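Local atomic coordinates of succinate dehydrogenase subunit A (PDB entry 6LUM), a protein that probably oxidises succinate to fumarate as the FAD-carrying flavoprotein subunit of a succinate dehydrogenase complex. Residues F228-E238 with H551-L561; A525-G533 with N542-T552. All coordinates share one frame; numbering follows the deposited sequence.

Interaction 1: residues F228-E238 with H551-L561; sequences FRKGLPLEDME and HTMAYKQGTDL
Leu234 and Ala554 exchange a pair of backbone hydrogen bonds, Leu234 N to Ala554 O at 3.0 Å and Ala554 N to Leu234 O at 2.9 Å, which set strand 234-235 antiparallel along strand 550-556. Asp236 N extends the pairing to Thr552 O at 2.8 Å, while Glu235 and Met553 make the non-hydrogen-bonded pair between. Packing is tight around this seam. Pro233, rigid and apolar, lays its CB over one face of the Tyr555 ring as a CH-pi contact, 3.8 Å from the centroid. Its CG meets Met553 CE at 3.5 Å, because a bend at the last torsion of the methionine (chi3 70°) turns the methyl to the proline. Phe228, its CG anti to the backbone N (chi1 -172°), brings its ring under Lys556 CB, 4.1 Å from the centroid, with Ala554 O at the ring edge. Gly231, at positive phi, forms a Schellman motif after the helix that carries Phe228; a side chain here would press on the preceding carbonyl O. The far end is looser: the Arg229 guanidinium meets Leu561 CD2 with its edge, at 4.2 Å, its charge taken by a salt bridge to Glu516, and residues 557-560 lie largely at the surface. At the other end Glu235 OE2 sits above the His551 ring without hydrogen-bonding to it, the glutamate's charge being paired with Lys570. His551 ND1 donates to Asp236 OD2, probably orienting the ring, although the modelled length is implausibly short. Backbone bonds and apolar contacts thus join the FAD-binding and C-terminal parts of the chain.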
# COMPACT_ATOMS: atom_id res chain seq x y z
N PHE D 228 32.03 -19.77 29.24
CA PHE D 228 32.93 -20.42 30.17
C PHE D 228 34.31 -19.78 30.16
O PHE D 228 34.99 -19.77 31.19
CB PHE D 228 33.03 -21.89 29.83
CG PHE D 228 33.77 -22.70 30.83
CD1 PHE D 228 33.28 -22.86 32.10
CD2 PHE D 228 34.95 -23.31 30.49
CE1 PHE D 228 33.96 -23.60 33.02
CE2 PHE D 228 35.64 -24.05 31.41
CZ PHE D 228 35.14 -24.20 32.67
N ARG D 229 34.74 -19.25 29.02
CA ARG D 229 36.03 -18.59 28.96
C ARG D 229 35.99 -17.20 29.57
O ARG D 229 37.00 -16.75 30.12
CB ARG D 229 36.50 -18.49 27.51
CG ARG D 229 37.10 -19.76 26.99
CD ARG D 229 37.31 -19.71 25.50
NE ARG D 229 38.34 -20.65 25.08
CZ ARG D 229 38.62 -20.94 23.81
NH1 ARG D 229 37.95 -20.36 22.84
NH2 ARG D 229 39.58 -21.81 23.53
N LYS D 230 34.85 -16.52 29.51
CA LYS D 230 34.75 -15.20 30.12
C LYS D 230 34.85 -15.24 31.64
O LYS D 230 34.95 -14.18 32.26
CB LYS D 230 33.45 -14.52 29.73
CG LYS D 230 33.36 -14.16 28.28
CD LYS D 230 34.57 -13.37 27.84
CE LYS D 230 34.58 -11.99 28.45
NZ LYS D 230 35.71 -11.18 27.92
N GLY D 231 34.82 -16.42 32.25
CA GLY D 231 34.86 -16.54 33.68
C GLY D 231 33.53 -16.86 34.33
O GLY D 231 33.50 -17.13 35.53
N LEU D 232 32.44 -16.82 33.57
CA LEU D 232 31.14 -17.19 34.09
C LEU D 232 31.07 -18.71 34.27
O LEU D 232 31.88 -19.44 33.71
CB LEU D 232 30.05 -16.70 33.15
CG LEU D 232 30.21 -15.24 32.75
CD1 LEU D 232 29.33 -14.88 31.58
CD2 LEU D 232 29.88 -14.36 33.92
N PRO D 233 30.12 -19.20 35.06
CA PRO D 233 30.08 -20.63 35.37
C PRO D 233 29.27 -21.44 34.35
O PRO D 233 28.53 -20.90 33.53
CB PRO D 233 29.39 -20.65 36.73
CG PRO D 233 28.47 -19.54 36.66
CD PRO D 233 29.14 -18.47 35.86
N LEU D 234 29.43 -22.75 34.43
CA LEU D 234 28.63 -23.69 33.66
C LEU D 234 28.05 -24.73 34.60
O LEU D 234 28.73 -25.21 35.49
CB LEU D 234 29.46 -24.39 32.58
CG LEU D 234 29.71 -23.64 31.27
CD1 LEU D 234 30.24 -24.59 30.26
CD2 LEU D 234 28.45 -23.01 30.78
N GLU D 235 26.79 -25.07 34.38
CA GLU D 235 26.01 -25.82 35.36
C GLU D 235 25.63 -27.18 34.82
O GLU D 235 25.10 -27.29 33.71
CB GLU D 235 24.75 -25.04 35.73
CG GLU D 235 23.98 -25.61 36.89
CD GLU D 235 22.54 -25.14 36.92
OE1 GLU D 235 22.30 -23.92 36.94
OE2 GLU D 235 21.64 -26.00 36.93
N ASP D 236 25.90 -28.23 35.60
CA ASP D 236 25.37 -29.57 35.35
C ASP D 236 25.81 -30.13 34.00
O ASP D 236 25.00 -30.64 33.23
CB ASP D 236 23.84 -29.57 35.45
CG ASP D 236 23.34 -30.11 36.76
OD1 ASP D 236 24.15 -30.69 37.51
OD2 ASP D 236 22.13 -29.95 37.03
N MET D 237 27.10 -30.06 33.72
CA MET D 237 27.60 -30.44 32.41
C MET D 237 27.92 -31.92 32.28
O MET D 237 28.20 -32.38 31.17
CB MET D 237 28.83 -29.62 32.05
CG MET D 237 28.50 -28.28 31.45
SD MET D 237 27.85 -28.40 29.79
CE MET D 237 29.25 -29.12 28.94
N GLU D 238 27.89 -32.68 33.36
CA GLU D 238 28.14 -34.11 33.28
C GLU D 238 26.90 -34.91 32.96
O GLU D 238 26.97 -36.14 32.93
CB GLU D 238 28.74 -34.61 34.59
CG GLU D 238 27.76 -34.69 35.73
CD GLU D 238 27.65 -33.40 36.49
OE1 GLU D 238 28.02 -32.35 35.94
OE2 GLU D 238 27.21 -33.43 37.66
N HIS D 551 22.89 -28.87 41.93
CA HIS D 551 23.54 -28.62 40.66
C HIS D 551 25.02 -28.37 40.88
O HIS D 551 25.41 -27.73 41.86
CB HIS D 551 22.91 -27.42 39.96
CG HIS D 551 21.48 -27.61 39.60
ND1 HIS D 551 21.04 -28.61 38.75
CD2 HIS D 551 20.37 -26.91 39.94
CE1 HIS D 551 19.73 -28.52 38.61
NE2 HIS D 551 19.30 -27.49 39.32
N THR D 552 25.84 -28.88 39.98
CA THR D 552 27.27 -28.60 40.00
C THR D 552 27.54 -27.39 39.12
O THR D 552 26.99 -27.28 38.02
CB THR D 552 28.06 -29.80 39.48
OG1 THR D 552 27.83 -30.93 40.32
CG2 THR D 552 29.53 -29.49 39.46
N MET D 553 28.37 -26.48 39.60
CA MET D 553 28.74 -25.30 38.84
C MET D 553 30.25 -25.24 38.73
O MET D 553 30.96 -25.47 39.72
CB MET D 553 28.19 -24.03 39.48
CG MET D 553 26.68 -24.06 39.61
SD MET D 553 25.96 -22.47 39.98
CE MET D 553 26.23 -21.63 38.43
N ALA D 554 30.75 -24.96 37.54
CA ALA D 554 32.18 -24.99 37.26
C ALA D 554 32.63 -23.62 36.80
O ALA D 554 31.98 -23.01 35.94
CB ALA D 554 32.51 -26.04 36.21
N TYR D 555 33.74 -23.14 37.37
CA TYR D 555 34.36 -21.88 37.01
C TYR D 555 35.77 -22.14 36.51
O TYR D 555 36.50 -22.95 37.08
CB TYR D 555 34.44 -20.92 38.19
CG TYR D 555 33.13 -20.63 38.89
CD1 TYR D 555 32.64 -21.49 39.85
CD2 TYR D 555 32.42 -19.48 38.61
CE1 TYR D 555 31.46 -21.23 40.49
CE2 TYR D 555 31.24 -19.21 39.25
CZ TYR D 555 30.76 -20.09 40.18
OH TYR D 555 29.58 -19.82 40.83
N LYS D 556 36.16 -21.44 35.45
CA LYS D 556 37.50 -21.53 34.90
C LYS D 556 38.40 -20.52 35.58
O LYS D 556 37.99 -19.38 35.83
CB LYS D 556 37.48 -21.29 33.40
CG LYS D 556 38.76 -21.62 32.68
CD LYS D 556 38.75 -21.03 31.29
CE LYS D 556 39.93 -21.51 30.49
NZ LYS D 556 39.85 -22.96 30.23
N GLN D 557 39.63 -20.92 35.88
CA GLN D 557 40.52 -20.06 36.66
C GLN D 557 41.41 -19.21 35.77
O GLN D 557 41.35 -17.98 35.81
CB GLN D 557 41.36 -20.91 37.62
CG GLN D 557 40.53 -21.79 38.53
CD GLN D 557 39.80 -21.03 39.61
OE1 GLN D 557 38.91 -20.22 39.33
NE2 GLN D 557 40.16 -21.27 40.86
N GLY D 558 42.24 -19.84 34.95
CA GLY D 558 43.18 -19.13 34.11
C GLY D 558 42.55 -18.53 32.88
O GLY D 558 41.37 -18.17 32.86
N THR D 559 43.35 -18.40 31.83
CA THR D 559 42.90 -17.91 30.54
C THR D 559 43.27 -18.83 29.39
O THR D 559 42.49 -19.00 28.46
CB THR D 559 43.47 -16.50 30.28
OG1 THR D 559 43.15 -15.64 31.38
CG2 THR D 559 42.90 -15.91 29.01
N ASP D 560 44.45 -19.45 29.45
CA ASP D 560 44.85 -20.40 28.42
C ASP D 560 44.06 -21.70 28.57
O ASP D 560 43.29 -21.88 29.52
CB ASP D 560 46.35 -20.66 28.51
CG ASP D 560 46.81 -20.92 29.92
OD1 ASP D 560 46.19 -20.38 30.86
OD2 ASP D 560 47.79 -21.68 30.10
N LEU D 561 44.26 -22.61 27.62
CA LEU D 561 43.54 -23.88 27.66
C LEU D 561 43.80 -24.63 28.95
O LEU D 561 42.88 -24.88 29.73
CB LEU D 561 43.91 -24.74 26.45
CG LEU D 561 43.03 -24.65 25.21
CD1 LEU D 561 43.44 -25.70 24.23
CD2 LEU D 561 41.58 -24.83 25.58

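Interaction 2: residues A525-G533 with N542-T552; sequences ALNRKESRG and NRDDTNYMRHT
Arg528 drives its guanidinium edge into the backbone around the start of the strand that carries His551: NH1 donates to Tyr548 O at 2.7 Å and NH2 to Arg550 O at 2.6 Å, both acceptors lying in the guanidinium plane. The chain starts with CG anti to the backbone N and then bends at chi3 (-74°), which swings the flat head across to these two carbonyls. Tyr548 runs past it in the opposite direction. Lys529 N stands over one face of the tyrosine ring, near the rim, and Lys529 CG lies 3.6 Å from Tyr548 OH, aliphatic carbon against the phenol end. Glu530 is the hub. With CG between its backbone N and carbonyl carbon (chi1 69°) and the rest extended, its carboxylate is gripped side-on by Arg532, NE to OE2 at 2.7 Å and NH2 to OE1 at 3.1 Å. Arg528 NH1 reaches the same OE2 from the opposite face of the carboxylate, and Asp544 N bonds OE1 at 3.2 Å. Arg532 NH2 also bridges to Asp545 OD1 at 3.3 Å. Over one face of the Arg532 guanidinium lie CG and CD of Arg543, whose own charge pairs with Asp75. Four donor contacts hold the Glu530 carboxylate, so its negative charge is probably well stabilised, and the network joins the loop after helix 503-527 to the loop before strand 550-556 through paired charges.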
# COMPACT_ATOMS: atom_id res chain seq x y z
N ALA D 525 31.77 -35.07 36.03
CA ALA D 525 31.40 -36.47 36.19
C ALA D 525 32.31 -37.21 37.14
O ALA D 525 31.90 -38.22 37.71
CB ALA D 525 31.41 -37.17 34.84
N LEU D 526 33.55 -36.75 37.32
CA LEU D 526 34.42 -37.35 38.31
C LEU D 526 34.10 -36.85 39.71
O LEU D 526 34.34 -37.56 40.69
CB LEU D 526 35.88 -37.05 37.96
CG LEU D 526 36.96 -37.76 38.76
CD1 LEU D 526 36.66 -39.23 38.85
CD2 LEU D 526 38.29 -37.54 38.09
N ASN D 527 33.55 -35.64 39.81
CA ASN D 527 33.13 -35.13 41.10
C ASN D 527 31.89 -35.85 41.61
O ASN D 527 31.86 -36.32 42.75
CB ASN D 527 32.88 -33.63 41.00
CG ASN D 527 32.39 -33.03 42.29
OD1 ASN D 527 32.59 -33.59 43.37
ND2 ASN D 527 31.73 -31.89 42.19
N ARG D 528 30.85 -35.94 40.78
CA ARG D 528 29.57 -36.48 41.25
C ARG D 528 29.67 -37.99 41.43
O ARG D 528 29.63 -38.75 40.46
CB ARG D 528 28.46 -36.13 40.27
CG ARG D 528 27.09 -36.45 40.80
CD ARG D 528 26.00 -36.08 39.83
NE ARG D 528 25.80 -34.64 39.76
CZ ARG D 528 25.09 -33.96 40.65
NH1 ARG D 528 24.53 -34.57 41.67
NH2 ARG D 528 24.95 -32.65 40.51
N LYS D 529 29.76 -38.44 42.68
CA LYS D 529 29.91 -39.86 43.00
C LYS D 529 28.55 -40.49 43.32
O LYS D 529 28.30 -40.96 44.42
CB LYS D 529 30.87 -40.04 44.17
CG LYS D 529 32.09 -39.16 44.13
CD LYS D 529 32.96 -39.42 45.35
CE LYS D 529 34.27 -38.69 45.23
NZ LYS D 529 34.98 -39.06 43.98
N GLU D 530 27.67 -40.51 42.33
CA GLU D 530 26.36 -41.12 42.47
C GLU D 530 25.93 -41.62 41.10
O GLU D 530 26.72 -41.66 40.16
CB GLU D 530 25.36 -40.14 43.07
CG GLU D 530 24.99 -39.01 42.14
CD GLU D 530 23.79 -38.25 42.61
OE1 GLU D 530 23.30 -38.54 43.71
OE2 GLU D 530 23.34 -37.35 41.88
N SER D 531 24.66 -42.00 40.98
CA SER D 531 24.13 -42.48 39.71
C SER D 531 22.72 -41.92 39.54
O SER D 531 21.74 -42.56 39.91
CB SER D 531 24.13 -44.00 39.67
OG SER D 531 25.44 -44.49 39.82
N ARG D 532 22.63 -40.73 38.94
CA ARG D 532 21.36 -40.05 38.80
C ARG D 532 21.13 -39.72 37.33
O ARG D 532 21.95 -39.04 36.71
CB ARG D 532 21.33 -38.77 39.64
CG ARG D 532 20.06 -37.97 39.46
CD ARG D 532 20.17 -36.64 40.17
NE ARG D 532 20.69 -36.82 41.51
CZ ARG D 532 19.93 -37.03 42.57
NH1 ARG D 532 18.61 -37.06 42.43
NH2 ARG D 532 20.47 -37.19 43.77
N GLY D 533 20.02 -40.19 36.79
CA GLY D 533 19.61 -39.77 35.46
C GLY D 533 20.57 -40.27 34.40
O GLY D 533 20.85 -41.47 34.30
N ASN D 542 24.04 -46.07 43.01
CA ASN D 542 22.78 -45.80 43.70
C ASN D 542 22.69 -44.32 44.02
O ASN D 542 23.67 -43.71 44.45
CB ASN D 542 22.63 -46.65 44.96
CG ASN D 542 23.79 -46.49 45.92
OD1 ASN D 542 24.71 -45.72 45.70
ND2 ASN D 542 23.74 -47.24 47.02
N ARG D 543 21.51 -43.74 43.80
CA ARG D 543 21.32 -42.31 43.96
C ARG D 543 21.52 -41.89 45.41
O ARG D 543 20.96 -42.49 46.33
CB ARG D 543 19.93 -41.93 43.47
CG ARG D 543 19.66 -40.46 43.40
CD ARG D 543 18.30 -40.20 42.80
NE ARG D 543 17.24 -40.78 43.62
CZ ARG D 543 15.96 -40.80 43.29
NH1 ARG D 543 15.55 -40.26 42.15
NH2 ARG D 543 15.08 -41.36 44.10
N ASP D 544 22.33 -40.85 45.62
CA ASP D 544 22.61 -40.31 46.95
C ASP D 544 21.87 -38.99 47.10
O ASP D 544 22.37 -37.91 46.78
CB ASP D 544 24.12 -40.14 47.15
CG ASP D 544 24.51 -40.07 48.61
OD1 ASP D 544 23.64 -40.30 49.47
OD2 ASP D 544 25.69 -39.79 48.89
N ASP D 545 20.65 -39.07 47.62
CA ASP D 545 19.77 -37.92 47.73
C ASP D 545 20.17 -36.97 48.86
O ASP D 545 19.58 -35.90 48.97
CB ASP D 545 18.33 -38.38 47.95
CG ASP D 545 17.69 -38.91 46.68
OD1 ASP D 545 18.01 -38.39 45.60
OD2 ASP D 545 16.88 -39.85 46.77
N THR D 546 21.15 -37.34 49.68
CA THR D 546 21.53 -36.53 50.82
C THR D 546 22.77 -35.70 50.59
O THR D 546 22.92 -34.63 51.19
CB THR D 546 21.76 -37.42 52.05
OG1 THR D 546 23.09 -37.94 52.01
CG2 THR D 546 20.77 -38.57 52.06
N ASN D 547 23.67 -36.15 49.72
CA ASN D 547 24.92 -35.46 49.47
C ASN D 547 24.99 -34.80 48.10
O ASN D 547 25.70 -33.81 47.95
CB ASN D 547 26.10 -36.42 49.61
CG ASN D 547 27.33 -35.75 50.20
OD1 ASN D 547 27.58 -34.57 49.97
ND2 ASN D 547 28.11 -36.51 50.96
N TYR D 548 24.28 -35.32 47.11
CA TYR D 548 24.45 -34.88 45.73
C TYR D 548 23.14 -34.47 45.08
O TYR D 548 22.95 -34.65 43.88
CB TYR D 548 25.13 -35.96 44.90
CG TYR D 548 26.57 -36.19 45.26
CD1 TYR D 548 27.52 -35.21 45.05
CD2 TYR D 548 26.97 -37.38 45.83
CE1 TYR D 548 28.82 -35.41 45.39
CE2 TYR D 548 28.27 -37.59 46.17
CZ TYR D 548 29.20 -36.60 45.95
OH TYR D 548 30.51 -36.81 46.30
N MET D 549 22.20 -33.93 45.85
CA MET D 549 21.03 -33.34 45.21
C MET D 549 21.20 -31.84 45.03
O MET D 549 20.44 -31.02 45.55
CB MET D 549 19.76 -33.66 46.00
CG MET D 549 18.49 -33.24 45.28
SD MET D 549 16.97 -33.75 46.10
CE MET D 549 16.96 -35.48 45.67
N ARG D 550 22.24 -31.47 44.30
CA ARG D 550 22.52 -30.08 43.99
C ARG D 550 23.10 -30.01 42.58
O ARG D 550 23.72 -30.95 42.10
CB ARG D 550 23.49 -29.46 44.99
CG ARG D 550 22.96 -29.38 46.40
CD ARG D 550 24.09 -29.29 47.41
NE ARG D 550 25.04 -30.38 47.27
CZ ARG D 550 26.05 -30.60 48.10
NH1 ARG D 550 26.23 -29.81 49.14
NH2 ARG D 550 26.87 -31.62 47.89
N HIS D 551 22.89 -28.87 41.93
CA HIS D 551 23.54 -28.62 40.66
C HIS D 551 25.02 -28.37 40.88
O HIS D 551 25.41 -27.73 41.86
CB HIS D 551 22.91 -27.42 39.96
CG HIS D 551 21.48 -27.61 39.60
ND1 HIS D 551 21.04 -28.61 38.75
CD2 HIS D 551 20.37 -26.91 39.94
CE1 HIS D 551 19.73 -28.52 38.61
NE2 HIS D 551 19.30 -27.49 39.32
N THR D 552 25.84 -28.88 39.98
CA THR D 552 27.27 -28.60 40.00
C THR D 552 27.54 -27.39 39.12
O THR D 552 26.99 -27.28 38.02
CB THR D 552 28.06 -29.80 39.48
OG1 THR D 552 27.83 -30.93 40.32
CG2 THR D 552 29.53 -29.49 39.46

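Interaction 1 is a buried core contact, whereas interaction 2 is only partly buried and lies nearer the surface. Both use strand 550-556: the first pairs it with strand 234-235, the second anchors the residues entering it to the loop that follows helix 503-527. Interaction 1 is mainly sheet bonds and apolar packing, with a polar end at Asp236 and His551; interaction 2 is mainly charged, though its central Glu530 is itself buried. Arg528 ties them together, its NE forming a salt bridge to Glu238 OE2 at 2.8 Å while its NH groups serve interaction 2. Along the chain, 525-533 with 542-552 is a local closure nested inside the long-range loop between 228-238 and 551-561.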